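Local atomic coordinates of La-related protein 7 homolog (PDB entry 6TZN), a protein that binds the telomerase RNA ter1 and promotes its assembly with the catalytic subunit trt1 into the telomerase holoenzyme. Residues K10-R15 against I60-T65; T14-L19 against L102-I107; L19-N24 against S97-L102; K25-S30 against D87-H92. All blocks are in the same frame, centred on the assembly; numbering follows the deposited sequence.

In the fold
This chain is the C-terminal xRRM domain of the protein, whose antiparallel sheet has strand order 47-51, 58-63, 13-17, 103-106. From the N terminus, contact 1 pairs strand 13-17 with strand 58-63, closing the loop that holds helix 25-39. Contact 2 starts from the same stretch, sharing T14 and R15, and joins the other edge of strand 13-17 to 103-106, closing a longer loop. Contact 3 nests inside it, linking the turn after strand 13-17 to the approach to 103-106; contact 4 nests within contact 3 and sets the start of helix 25-39 against the loop following helix 66-78. Contacts 3 and 4 both cross contact 1 along the chain.

Contact 1 of 4, residues K10-R15 against I60-T65; sequences KNLLTR and IIRWKT. With NO3 (nitrate ion), chain B.
R62 packs against L12 and L13. Its CB lies 4.0 Å from L13 CD2, and CG rests on that same methyl. A bend at chi2 (-80°) then brings CD within 3.6 Å of O1 of a nitrate ion, probably from the crystallisation liquor. NE donates to nitrate O1 and NH2 to O3, so two N-H groups grip one flat anion. L12 CD1 sits over one face of the guanidinium, offset toward the rim and 3.5 Å from R62 NH1, which turns back to donate to W63 O at 2.9 Å; together these bonds hold the group's rotation. The backbones beneath are the two central strands of the RRM sheet, antiparallel, with T14 and I61 as a hydrogen-bonded pair and L13 and R62 as a non-hydrogen-bonded one. The C-terminal helix 109-119 of the xRRM packs on the face carrying L13, I60 and R62. On the face of T14 and I61, the indole of W63 donates from NE1 to T14 OG1 (2.9 Å, 160°), the hydroxyl lying in the ring plane, while I61 CG2 lies over one indole face, toward its rim. Threonine suits this spot, pairing an acceptor with a methyl, CG2, 3.6 Å from W63 NE1.

Contact 2 of 4, residues T14-L19 against L102-I107; sequences TRIKNL and LIAELI
K17 and E105 meet across the strands by a salt bridge, NZ to OE1 at 3.0 Å, the amine approaching from above the carboxylate plane. A turn at chi3 (-67°) swings K17 CE toward the glutamate, 3.2 Å from its OE1. The I107 side chain crosses that of R15 at about a right angle, laying CD1 over one guanidinium face, while R15 NH2 is bridged to E111. On the opposite face of the sheet, I16 CD1 touches A104 CB at 3.6 Å; alanine's small size suits a place where I73 of helix 66-78 also packs. Between the two faces, paired backbone bonds of R15 with E105 and of K17 with I103 set the register. N18 follows the strand, its side-chain ND2 donating to F101 O. An alanine at E105 would probably leave the K17 ammonium without this mate, free to turn. This face of the strand pair, at the edge of the RRM sheet, sets opposite charges together, and E105 is likely to temper the positive potential of K17 and R15.

Contact 3 of 4, residues L19-N24 against S97-L102; sequences LHPLTN and SSRPFL
Two loops of the RRM fold, one leading from strand 13-17 into helix 25-39 and one running up to strand 103-106, meet where R99 reaches H20 and P21. R99 NH2 lies 3.4 Å from H20 CA. The R99 chain bends at chi2 (-92°), which turns CD aside, and again at chi3; the guanidinium lies between H20 and P100. P100 CD and H20 CD2 sit loosely over the centres of its opposite faces, the latter 4.3 Å above the guanidinium plane. P21 CD adds a glancing touch, 4.0 Å from R99 NH1. The same NH1 donates to a water (3.1 Å) that in turn donates to L19 O, while NE bonds Q83 O, so two polar links hold the flat head. An alanine at R99 would probably leave Q83 O and the water each without this donor, and would open a gap beside H20 and P21. S97 OG accepts from R99 N in an ST turn. In the other loop, the H20 ring offers ND1 to L22 N at 3.1 Å. A type I turn from H20 to T23 leads to N24, the N-cap of helix 25-39, in the loop joining the first strand and first helix of the RRM fold.

Contact 4 of 4, residues K25-S30 against D87-H92; sequences KSTIHS and DDIRAH
The N-terminal end of helix 25-39 runs past an irregular loop, with the CA atoms of T27 and D87 5.8 Å apart and those of S30 and I89 6.0 Å apart. The helix is the first of the RRM fold, and the loop is part of the long link between helix 66-78 and strand 103-106. T27 and S30, three residues apart, point to the loop from one side of the helix, while I28 turns away to pack on L19 and I50. T27 splits its two branches: CG2, anti to the backbone N, lies 3.7 Å from D88 O and 3.8 Å from D87 C, whereas OG1 turns back to bond N24, the helix N-cap. Threonine fits here because its methyl packs while its hydroxyl serves the helix end. I89 leans on S30, its CD1 3.7 Å from S30 CB and its CG2 3.6 Å from S30 O. Serine is small enough to let the branched chain come close, and its OG makes a weak bond to S26 O. D88 bonds within the loop: OD2 accepts a hydrogen bond from the backbone N of N84, and OD1, in an Asx motif, accepts A91 N at 3.1 Å from above the carboxylate plane.

Contact 1 of 4, residues K10-R15 against I60-T65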
loop_
_atom_site.group_PDB
_atom_site.type_symbol
_atom_site.label_atom_id
_atom_site.label_comp_id
_atom_site.label_asym_id
_atom_site.label_seq_id
_atom_site.Cartn_x
_atom_site.Cartn_y
_atom_site.Cartn_z
ATOM N N LYS A 10 -3.681 -2.979 16.790
ATOM C CA LYS A 10 -4.739 -2.759 15.815
ATOM C C LYS A 10 -4.375 -1.642 14.846
ATOM O O LYS A 10 -3.565 -0.759 15.147
ATOM C CB LYS A 10 -6.053 -2.422 16.519
ATOM C CG LYS A 10 -6.519 -3.504 17.465
ATOM N N ASN A 11 -4.970 -1.712 13.654
ATOM C CA ASN A 11 -4.954 -0.618 12.686
ATOM C C ASN A 11 -3.587 -0.405 12.038
ATOM O O ASN A 11 -3.249 0.708 11.634
ATOM C CB ASN A 11 -5.540 0.669 13.272
ATOM C CG ASN A 11 -6.937 0.456 13.800
ATOM O OD1 ASN A 11 -7.762 -0.186 13.147
ATOM N ND2 ASN A 11 -7.208 0.968 14.993
ATOM N N LEU A 12 -2.815 -1.482 11.867
ATOM C CA LEU A 12 -1.513 -1.413 11.219
ATOM C C LEU A 12 -1.552 -1.772 9.741
ATOM O O LEU A 12 -0.574 -1.501 9.037
ATOM C CB LEU A 12 -0.527 -2.375 11.895
ATOM C CG LEU A 12 -0.082 -2.103 13.336
ATOM C CD1 LEU A 12 0.873 -3.207 13.797
ATOM C CD2 LEU A 12 0.587 -0.748 13.440
ATOM N N LEU A 13 -2.634 -2.377 9.255
ATOM C CA LEU A 13 -2.626 -3.079 7.974
ATOM C C LEU A 13 -3.415 -2.308 6.927
ATOM O O LEU A 13 -4.572 -1.944 7.163
ATOM C CB LEU A 13 -3.254 -4.466 8.122
ATOM C CG LEU A 13 -2.739 -5.368 9.237
ATOM C CD1 LEU A 13 -3.566 -6.647 9.272
ATOM C CD2 LEU A 13 -1.257 -5.681 9.037
ATOM N N THR A 14 -2.808 -2.087 5.761
ATOM C CA THR A 14 -3.512 -1.503 4.624
ATOM C C THR A 14 -3.400 -2.430 3.424
ATOM O O THR A 14 -2.306 -2.888 3.083
ATOM C CB THR A 14 -2.975 -0.117 4.234
ATOM O OG1 THR A 14 -1.624 -0.223 3.762
ATOM C CG2 THR A 14 -3.057 0.848 5.411
ATOM N N ARG A 15 -4.525 -2.693 2.779
ATOM C CA ARG A 15 -4.514 -3.382 1.502
ATOM C C ARG A 15 -4.328 -2.344 0.408
ATOM O O ARG A 15 -5.016 -1.318 0.398
ATOM C CB ARG A 15 -5.832 -4.118 1.286
ATOM C CG ARG A 15 -5.968 -4.695 -0.114
ATOM C CD ARG A 15 -7.227 -5.517 -0.252
ATOM N NE ARG A 15 -7.031 -6.855 0.288
ATOM C CZ ARG A 15 -7.548 -7.281 1.433
ATOM N NH1 ARG A 15 -8.303 -6.472 2.167
ATOM N NH2 ARG A 15 -7.311 -8.518 1.843
ATOM N N ILE A 60 -0.664 -6.504 0.962
ATOM C CA ILE A 60 -1.008 -6.081 2.319
ATOM C C ILE A 60 0.242 -5.493 2.954
ATOM O O ILE A 60 1.288 -6.149 3.000
ATOM C CB ILE A 60 -1.569 -7.232 3.169
ATOM C CG1 ILE A 60 -2.884 -7.741 2.570
ATOM C CG2 ILE A 60 -1.752 -6.771 4.612
ATOM C CD1 ILE A 60 -3.515 -8.878 3.344
ATOM N N ILE A 61 0.137 -4.253 3.427
ATOM C CA ILE A 61 1.248 -3.553 4.058
ATOM C C ILE A 61 1.046 -3.569 5.568
ATOM O O ILE A 61 -0.014 -3.163 6.065
ATOM C CB ILE A 61 1.353 -2.100 3.555
ATOM C CG1 ILE A 61 1.161 -2.011 2.032
ATOM C CG2 ILE A 61 2.682 -1.488 4.002
ATOM C CD1 ILE A 61 2.152 -2.837 1.222
ATOM N N ARG A 62 2.059 -4.031 6.300
ATOM C CA ARG A 62 2.099 -3.916 7.756
ATOM C C ARG A 62 2.955 -2.695 8.075
ATOM O O ARG A 62 4.183 -2.730 7.930
ATOM C CB ARG A 62 2.672 -5.187 8.389
ATOM C CG ARG A 62 2.536 -5.286 9.919
ATOM C CD ARG A 62 3.599 -4.472 10.655
ATOM N NE ARG A 62 3.937 -5.056 11.946
ATOM C CZ ARG A 62 4.286 -4.378 13.035
ATOM N NH1 ARG A 62 4.304 -3.047 13.037
ATOM N NH2 ARG A 62 4.609 -5.043 14.136
ATOM N N TRP A 63 2.305 -1.619 8.512
ATOM C CA TRP A 63 2.998 -0.380 8.819
ATOM C C TRP A 63 3.581 -0.439 10.223
ATOM O O TRP A 63 3.155 -1.232 11.068
ATOM C CB TRP A 63 2.033 0.797 8.691
ATOM C CG TRP A 63 1.640 1.017 7.269
ATOM C CD1 TRP A 63 0.534 0.518 6.628
ATOM C CD2 TRP A 63 2.366 1.769 6.292
ATOM N NE1 TRP A 63 0.523 0.933 5.315
ATOM C CE2 TRP A 63 1.643 1.691 5.079
ATOM C CE3 TRP A 63 3.559 2.499 6.324
ATOM C CZ2 TRP A 63 2.073 2.325 3.914
ATOM C CZ3 TRP A 63 3.986 3.127 5.168
ATOM C CH2 TRP A 63 3.245 3.035 3.976
ATOM N N LYS A 64 4.573 0.418 10.473
ATOM C CA LYS A 64 5.198 0.431 11.792
ATOM C C LYS A 64 4.201 0.824 12.878
ATOM O O LYS A 64 4.202 0.234 13.966
ATOM C CB LYS A 64 6.425 1.344 11.809
ATOM C CG LYS A 64 7.265 1.208 13.070
ATOM C CD LYS A 64 8.468 2.135 13.045
ATOM C CE LYS A 64 9.330 1.941 14.282
ATOM N NZ LYS A 64 10.527 2.824 14.269
ATOM N N THR A 65 3.361 1.822 12.613
ATOM C CA THR A 65 2.421 2.355 13.593
ATOM C C THR A 65 1.096 2.660 12.917
ATOM O O THR A 65 1.041 2.847 11.697
ATOM C CB THR A 65 2.930 3.650 14.251
ATOM O OG1 THR A 65 2.855 4.728 13.306
ATOM C CG2 THR A 65 4.358 3.496 14.778
HETATM N N NO3 B . 5.010 -8.422 12.466
HETATM O O1 NO3 B . 4.338 -7.897 11.545
HETATM O O2 NO3 B . 5.700 -9.444 12.231
HETATM O O3 NO3 B . 4.996 -7.949 13.637
#

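Contact 2 of 4, residues T14-L19 against L102-I107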
loop_
_atom_site.group_PDB
_atom_site.type_symbol
_atom_site.label_atom_id
_atom_site.label_comp_id
_atom_site.label_asym_id
_atom_site.label_seq_id
_atom_site.Cartn_x
_atom_site.Cartn_y
_atom_site.Cartn_z
ATOM N N THR A 14 -2.808 -2.087 5.761
ATOM C CA THR A 14 -3.512 -1.503 4.624
ATOM C C THR A 14 -3.400 -2.430 3.424
ATOM O O THR A 14 -2.306 -2.888 3.083
ATOM C CB THR A 14 -2.975 -0.117 4.234
ATOM O OG1 THR A 14 -1.624 -0.223 3.762
ATOM C CG2 THR A 14 -3.057 0.848 5.411
ATOM N N ARG A 15 -4.525 -2.693 2.779
ATOM C CA ARG A 15 -4.514 -3.382 1.502
ATOM C C ARG A 15 -4.328 -2.344 0.408
ATOM O O ARG A 15 -5.016 -1.318 0.398
ATOM C CB ARG A 15 -5.832 -4.118 1.286
ATOM C CG ARG A 15 -5.968 -4.695 -0.114
ATOM C CD ARG A 15 -7.227 -5.517 -0.252
ATOM N NE ARG A 15 -7.031 -6.855 0.288
ATOM C CZ ARG A 15 -7.548 -7.281 1.433
ATOM N NH1 ARG A 15 -8.303 -6.472 2.167
ATOM N NH2 ARG A 15 -7.311 -8.518 1.843
ATOM N N ILE A 16 -3.378 -2.589 -0.487
ATOM C CA ILE A 16 -3.181 -1.770 -1.676
ATOM C C ILE A 16 -3.737 -2.544 -2.857
ATOM O O ILE A 16 -3.378 -3.710 -3.057
ATOM C CB ILE A 16 -1.692 -1.452 -1.902
ATOM C CG1 ILE A 16 -1.027 -0.947 -0.617
ATOM C CG2 ILE A 16 -1.533 -0.472 -3.062
ATOM C CD1 ILE A 16 -1.603 0.343 -0.101
ATOM N N LYS A 17 -4.627 -1.921 -3.621
ATOM C CA LYS A 17 -5.245 -2.557 -4.775
ATOM C C LYS A 17 -4.867 -1.835 -6.060
ATOM O O LYS A 17 -4.585 -0.631 -6.062
ATOM C CB LYS A 17 -6.772 -2.573 -4.654
ATOM C CG LYS A 17 -7.269 -3.385 -3.474
ATOM C CD LYS A 17 -8.765 -3.616 -3.541
ATOM C CE LYS A 17 -9.538 -2.328 -3.361
ATOM N NZ LYS A 17 -11.001 -2.578 -3.472
ATOM N N ASN A 18 -4.892 -2.597 -7.161
ATOM C CA ASN A 18 -4.632 -2.107 -8.515
ATOM C C ASN A 18 -3.156 -1.820 -8.775
ATOM O O ASN A 18 -2.814 -0.981 -9.611
ATOM C CB ASN A 18 -5.544 -0.943 -8.903
ATOM C CG ASN A 18 -6.998 -1.303 -8.749
ATOM O OD1 ASN A 18 -7.430 -2.370 -9.192
ATOM N ND2 ASN A 18 -7.763 -0.428 -8.107
ATOM N N LEU A 19 -2.276 -2.541 -8.085
ATOM C CA LEU A 19 -0.872 -2.550 -8.458
ATOM C C LEU A 19 -0.700 -3.207 -9.824
ATOM O O LEU A 19 -1.496 -4.060 -10.233
ATOM C CB LEU A 19 -0.069 -3.354 -7.438
ATOM C CG LEU A 19 0.035 -2.723 -6.049
ATOM C CD1 LEU A 19 0.453 -3.760 -5.024
ATOM C CD2 LEU A 19 1.012 -1.554 -6.082
ATOM N N LEU A 102 -4.759 3.346 -8.110
ATOM C CA LEU A 102 -4.342 2.712 -6.868
ATOM C C LEU A 102 -5.275 3.107 -5.720
ATOM O O LEU A 102 -5.644 4.279 -5.564
ATOM C CB LEU A 102 -2.908 3.125 -6.541
ATOM C CG LEU A 102 -1.862 2.493 -7.469
ATOM C CD1 LEU A 102 -0.583 3.298 -7.476
ATOM C CD2 LEU A 102 -1.587 1.059 -7.034
ATOM N N ILE A 103 -5.633 2.118 -4.902
ATOM C CA ILE A 103 -6.540 2.274 -3.771
ATOM C C ILE A 103 -5.868 1.673 -2.544
ATOM O O ILE A 103 -5.214 0.630 -2.638
ATOM C CB ILE A 103 -7.867 1.534 -4.043
ATOM C CG1 ILE A 103 -8.648 2.223 -5.161
ATOM C CG2 ILE A 103 -8.711 1.406 -2.762
ATOM C CD1 ILE A 103 -9.874 1.464 -5.584
ATOM N N ALA A 104 -6.024 2.324 -1.394
ATOM C CA ALA A 104 -5.563 1.777 -0.124
ATOM C C ALA A 104 -6.729 1.728 0.853
ATOM O O ALA A 104 -7.461 2.714 0.998
ATOM C CB ALA A 104 -4.403 2.590 0.463
ATOM N N GLU A 105 -6.896 0.591 1.520
ATOM C CA GLU A 105 -7.979 0.379 2.473
ATOM C C GLU A 105 -7.419 -0.199 3.763
ATOM O O GLU A 105 -6.576 -1.100 3.733
ATOM C CB GLU A 105 -9.018 -0.614 1.926
ATOM C CG GLU A 105 -9.495 -0.348 0.511
ATOM C CD GLU A 105 -10.395 -1.452 -0.017
ATOM O OE1 GLU A 105 -11.248 -1.157 -0.883
ATOM O OE2 GLU A 105 -10.252 -2.613 0.429
ATOM N N LEU A 106 -7.907 0.304 4.893
ATOM C CA LEU A 106 -7.518 -0.242 6.183
ATOM C C LEU A 106 -8.197 -1.590 6.382
ATOM O O LEU A 106 -9.402 -1.730 6.143
ATOM C CB LEU A 106 -7.937 0.723 7.291
ATOM C CG LEU A 106 -7.373 0.442 8.685
ATOM C CD1 LEU A 106 -5.882 0.736 8.741
ATOM C CD2 LEU A 106 -8.136 1.268 9.724
ATOM N N ILE A 107 -7.427 -2.586 6.802
ATOM C CA ILE A 107 -7.958 -3.914 7.080
ATOM C C ILE A 107 -8.381 -3.959 8.542
ATOM O O ILE A 107 -7.596 -3.615 9.433
ATOM C CB ILE A 107 -6.912 -4.997 6.766
ATOM C CG1 ILE A 107 -6.517 -4.946 5.285
ATOM C CG2 ILE A 107 -7.447 -6.378 7.121
ATOM C CD1 ILE A 107 -5.426 -5.932 4.898
#

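Contact 3 of 4, residues L19-N24 against S97-L102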
loop_
_atom_site.group_PDB
_atom_site.type_symbol
_atom_site.label_atom_id
_atom_site.label_comp_id
_atom_site.label_asym_id
_atom_site.label_seq_id
_atom_site.Cartn_x
_atom_site.Cartn_y
_atom_site.Cartn_z
ATOM N N LEU A 19 -2.276 -2.541 -8.085
ATOM C CA LEU A 19 -0.872 -2.550 -8.458
ATOM C C LEU A 19 -0.700 -3.207 -9.824
ATOM O O LEU A 19 -1.496 -4.060 -10.233
ATOM C CB LEU A 19 -0.069 -3.354 -7.438
ATOM C CG LEU A 19 0.035 -2.723 -6.049
ATOM C CD1 LEU A 19 0.453 -3.760 -5.024
ATOM C CD2 LEU A 19 1.012 -1.554 -6.082
ATOM N N HIS A 20 0.339 -2.798 -10.534
ATOM C CA HIS A 20 0.688 -3.491 -11.766
ATOM C C HIS A 20 0.999 -4.955 -11.458
ATOM O O HIS A 20 1.756 -5.240 -10.520
ATOM C CB HIS A 20 1.882 -2.828 -12.435
ATOM C CG HIS A 20 2.128 -3.321 -13.823
ATOM N ND1 HIS A 20 2.679 -4.559 -14.092
ATOM C CD2 HIS A 20 1.867 -2.754 -15.024
ATOM C CE1 HIS A 20 2.750 -4.727 -15.399
ATOM N NE2 HIS A 20 2.261 -3.649 -15.988
ATOM N N PRO A 21 0.430 -5.906 -12.209
ATOM C CA PRO A 21 0.546 -7.320 -11.809
ATOM C C PRO A 21 1.964 -7.860 -11.850
ATOM O O PRO A 21 2.237 -8.885 -11.217
ATOM C CB PRO A 21 -0.364 -8.051 -12.811
ATOM C CG PRO A 21 -0.432 -7.130 -13.993
ATOM C CD PRO A 21 -0.425 -5.738 -13.395
ATOM N N LEU A 22 2.876 -7.219 -12.576
ATOM C CA LEU A 22 4.228 -7.738 -12.702
ATOM C C LEU A 22 5.241 -6.941 -11.884
ATOM O O LEU A 22 6.448 -7.046 -12.117
ATOM C CB LEU A 22 4.613 -7.904 -14.172
ATOM C CG LEU A 22 3.765 -8.990 -14.869
ATOM C CD1 LEU A 22 3.825 -8.866 -16.377
ATOM C CD2 LEU A 22 4.166 -10.400 -14.426
ATOM N N THR A 23 4.767 -6.172 -10.899
ATOM C CA THR A 23 5.639 -5.404 -10.025
ATOM C C THR A 23 6.295 -6.322 -8.988
ATOM O O THR A 23 6.173 -7.552 -9.043
ATOM C CB THR A 23 4.869 -4.229 -9.417
ATOM O OG1 THR A 23 5.800 -3.250 -8.941
ATOM C CG2 THR A 23 3.959 -4.675 -8.263
ATOM N N ASN A 24 7.039 -5.723 -8.057
ATOM C CA ASN A 24 7.728 -6.475 -7.016
ATOM C C ASN A 24 7.753 -5.664 -5.723
ATOM O O ASN A 24 7.365 -4.494 -5.690
ATOM C CB ASN A 24 9.124 -6.943 -7.461
ATOM C CG ASN A 24 10.083 -5.800 -7.755
ATOM O OD1 ASN A 24 9.814 -4.641 -7.448
ATOM N ND2 ASN A 24 11.232 -6.134 -8.333
ATOM N N SER A 97 -5.394 6.126 -20.199
ATOM C CA SER A 97 -4.844 4.873 -19.698
ATOM C C SER A 97 -5.958 3.960 -19.200
ATOM O O SER A 97 -6.876 4.402 -18.505
ATOM C CB SER A 97 -3.866 5.155 -18.558
ATOM O OG SER A 97 -3.385 3.954 -17.981
ATOM N N SER A 98 -5.874 2.677 -19.561
ATOM C CA SER A 98 -6.842 1.687 -19.100
ATOM C C SER A 98 -6.518 1.142 -17.715
ATOM O O SER A 98 -7.239 0.268 -17.221
ATOM C CB SER A 98 -6.954 0.532 -20.102
ATOM O OG SER A 98 -5.703 -0.101 -20.295
ATOM N N ARG A 99 -5.466 1.621 -17.091
ATOM C CA ARG A 99 -5.105 1.172 -15.758
ATOM C C ARG A 99 -6.029 1.816 -14.723
ATOM O O ARG A 99 -6.406 2.982 -14.869
ATOM C CB ARG A 99 -3.658 1.561 -15.465
ATOM C CG ARG A 99 -2.666 1.084 -16.526
ATOM C CD ARG A 99 -2.099 -0.268 -16.147
ATOM N NE ARG A 99 -1.788 -0.278 -14.724
ATOM C CZ ARG A 99 -2.008 -1.299 -13.905
ATOM N NH1 ARG A 99 -2.525 -2.428 -14.368
ATOM N NH2 ARG A 99 -1.698 -1.189 -12.621
ATOM N N PRO A 100 -6.417 1.086 -13.681
ATOM C CA PRO A 100 -7.242 1.681 -12.623
ATOM C C PRO A 100 -6.389 2.439 -11.615
ATOM O O PRO A 100 -5.165 2.298 -11.563
ATOM C CB PRO A 100 -7.908 0.467 -11.967
ATOM C CG PRO A 100 -7.021 -0.710 -12.306
ATOM C CD PRO A 100 -6.037 -0.303 -13.371
ATOM N N PHE A 101 -7.061 3.276 -10.820
ATOM C CA PHE A 101 -6.364 4.033 -9.786
ATOM C C PHE A 101 -5.970 3.138 -8.615
ATOM O O PHE A 101 -6.742 2.285 -8.171
ATOM C CB PHE A 101 -7.240 5.175 -9.266
ATOM C CG PHE A 101 -7.433 6.295 -10.245
ATOM C CD1 PHE A 101 -6.388 7.147 -10.562
ATOM C CD2 PHE A 101 -8.666 6.507 -10.837
ATOM C CE1 PHE A 101 -6.570 8.185 -11.459
ATOM C CE2 PHE A 101 -8.853 7.542 -11.737
ATOM C CZ PHE A 101 -7.805 8.382 -12.045
ATOM N N LEU A 102 -4.759 3.346 -8.110
ATOM C CA LEU A 102 -4.342 2.712 -6.868
ATOM C C LEU A 102 -5.275 3.107 -5.720
ATOM O O LEU A 102 -5.644 4.279 -5.564
ATOM C CB LEU A 102 -2.908 3.125 -6.541
ATOM C CG LEU A 102 -1.862 2.493 -7.469
ATOM C CD1 LEU A 102 -0.583 3.298 -7.476
ATOM C CD2 LEU A 102 -1.587 1.059 -7.034
HETATM O O HOH W 1 -3.709 -3.648 -11.833
#

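Contact 4 of 4, residues K25-S30 against D87-H92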
loop_
_atom_site.group_PDB
_atom_site.type_symbol
_atom_site.label_atom_id
_atom_site.label_comp_id
_atom_site.label_asym_id
_atom_site.label_seq_id
_atom_site.Cartn_x
_atom_site.Cartn_y
_atom_site.Cartn_z
ATOM N N LYS A 25 8.214 -6.307 -4.648
ATOM C CA LYS A 25 8.181 -5.668 -3.335
ATOM C C LYS A 25 9.040 -4.410 -3.295
ATOM O O LYS A 25 8.671 -3.425 -2.648
ATOM C CB LYS A 25 8.625 -6.650 -2.252
ATOM C CG LYS A 25 7.567 -7.662 -1.859
ATOM C CD LYS A 25 8.051 -8.576 -0.742
ATOM C CE LYS A 25 7.118 -9.758 -0.576
ATOM N NZ LYS A 25 7.158 -10.323 0.796
ATOM N N SER A 26 10.194 -4.423 -3.963
ATOM C CA SER A 26 11.056 -3.245 -3.965
ATOM C C SER A 26 10.354 -2.048 -4.597
ATOM O O SER A 26 10.404 -0.929 -4.063
ATOM C CB SER A 26 12.354 -3.547 -4.709
ATOM O OG SER A 26 13.153 -2.384 -4.805
ATOM N N THR A 27 9.686 -2.266 -5.732
ATOM C CA THR A 27 8.960 -1.179 -6.377
ATOM C C THR A 27 7.802 -0.712 -5.511
ATOM O O THR A 27 7.573 0.493 -5.382
ATOM C CB THR A 27 8.464 -1.603 -7.761
ATOM O OG1 THR A 27 9.575 -2.045 -8.547
ATOM C CG2 THR A 27 7.775 -0.440 -8.477
ATOM N N ILE A 28 7.064 -1.648 -4.904
ATOM C CA ILE A 28 5.971 -1.255 -4.018
ATOM C C ILE A 28 6.495 -0.398 -2.874
ATOM O O ILE A 28 5.913 0.639 -2.538
ATOM C CB ILE A 28 5.198 -2.486 -3.504
ATOM C CG1 ILE A 28 4.552 -3.249 -4.663
ATOM C CG2 ILE A 28 4.167 -2.069 -2.459
ATOM C CD1 ILE A 28 4.130 -4.667 -4.277
ATOM N N HIS A 29 7.614 -0.800 -2.276
ATOM C CA HIS A 29 8.197 -0.016 -1.191
ATOM C C HIS A 29 8.529 1.399 -1.656
ATOM O O HIS A 29 8.191 2.384 -0.989
ATOM C CB HIS A 29 9.448 -0.717 -0.655
ATOM C CG HIS A 29 10.033 -0.061 0.555
ATOM N ND1 HIS A 29 9.976 -0.633 1.807
ATOM C CD2 HIS A 29 10.688 1.114 0.706
ATOM C CE1 HIS A 29 10.575 0.160 2.679
ATOM N NE2 HIS A 29 11.009 1.230 2.037
ATOM N N SER A 30 9.184 1.519 -2.813
ATOM C CA SER A 30 9.544 2.835 -3.329
ATOM C C SER A 30 8.308 3.659 -3.657
ATOM O O SER A 30 8.271 4.869 -3.386
ATOM C CB SER A 30 10.417 2.684 -4.574
ATOM O OG SER A 30 11.651 2.088 -4.233
ATOM N N ASP A 87 7.796 -1.241 -12.988
ATOM C CA ASP A 87 8.820 -0.573 -12.189
ATOM C C ASP A 87 8.523 0.906 -11.981
ATOM O O ASP A 87 9.420 1.674 -11.614
ATOM C CB ASP A 87 10.232 -0.796 -12.742
ATOM C CG ASP A 87 10.377 -0.401 -14.199
ATOM O OD1 ASP A 87 9.493 0.282 -14.746
ATOM O OD2 ASP A 87 11.397 -0.791 -14.820
ATOM N N ASP A 88 7.279 1.313 -12.201
ATOM C CA ASP A 88 6.881 2.710 -12.045
ATOM C C ASP A 88 6.708 3.039 -10.564
ATOM O O ASP A 88 5.886 2.422 -9.881
ATOM C CB ASP A 88 5.566 2.906 -12.799
ATOM C CG ASP A 88 5.088 4.340 -12.818
ATOM O OD1 ASP A 88 5.844 5.257 -12.437
ATOM O OD2 ASP A 88 3.930 4.525 -13.237
ATOM N N ILE A 89 7.480 4.011 -10.083
ATOM C CA ILE A 89 7.439 4.459 -8.692
ATOM C C ILE A 89 6.524 5.670 -8.500
ATOM O O ILE A 89 5.803 5.756 -7.505
ATOM C CB ILE A 89 8.871 4.770 -8.204
ATOM C CG1 ILE A 89 9.722 3.496 -8.171
ATOM C CG2 ILE A 89 8.838 5.480 -6.846
ATOM C CD1 ILE A 89 11.195 3.797 -8.002
ATOM N N ARG A 90 6.558 6.642 -9.412
ATOM C CA ARG A 90 5.796 7.861 -9.172
ATOM C C ARG A 90 4.342 7.737 -9.604
ATOM O O ARG A 90 3.485 8.448 -9.066
ATOM C CB ARG A 90 6.501 9.081 -9.761
ATOM C CG ARG A 90 6.444 9.227 -11.241
ATOM C CD ARG A 90 7.452 10.301 -11.703
ATOM N NE ARG A 90 8.730 9.696 -12.070
ATOM C CZ ARG A 90 9.755 10.346 -12.615
ATOM N NH1 ARG A 90 9.683 11.655 -12.837
ATOM N NH2 ARG A 90 10.861 9.682 -12.939
ATOM N N ALA A 91 4.037 6.825 -10.527
ATOM C CA ALA A 91 2.664 6.396 -10.779
ATOM C C ALA A 91 1.735 7.560 -11.154
ATOM O O ALA A 91 0.622 7.687 -10.644
ATOM C CB ALA A 91 2.121 5.582 -9.597
ATOM N N HIS A 92 2.175 8.390 -12.091
ATOM C CA HIS A 92 1.300 9.452 -12.575
ATOM C C HIS A 92 0.220 8.868 -13.474
ATOM O O HIS A 92 0.505 8.075 -14.377
ATOM C CB HIS A 92 2.098 10.491 -13.356
ATOM C CG HIS A 92 3.018 11.301 -12.505
ATOM N ND1 HIS A 92 3.937 12.179 -13.033
ATOM C CD2 HIS A 92 3.179 11.345 -11.162
ATOM C CE1 HIS A 92 4.614 12.747 -12.049
ATOM N NE2 HIS A 92 4.173 12.256 -10.904
#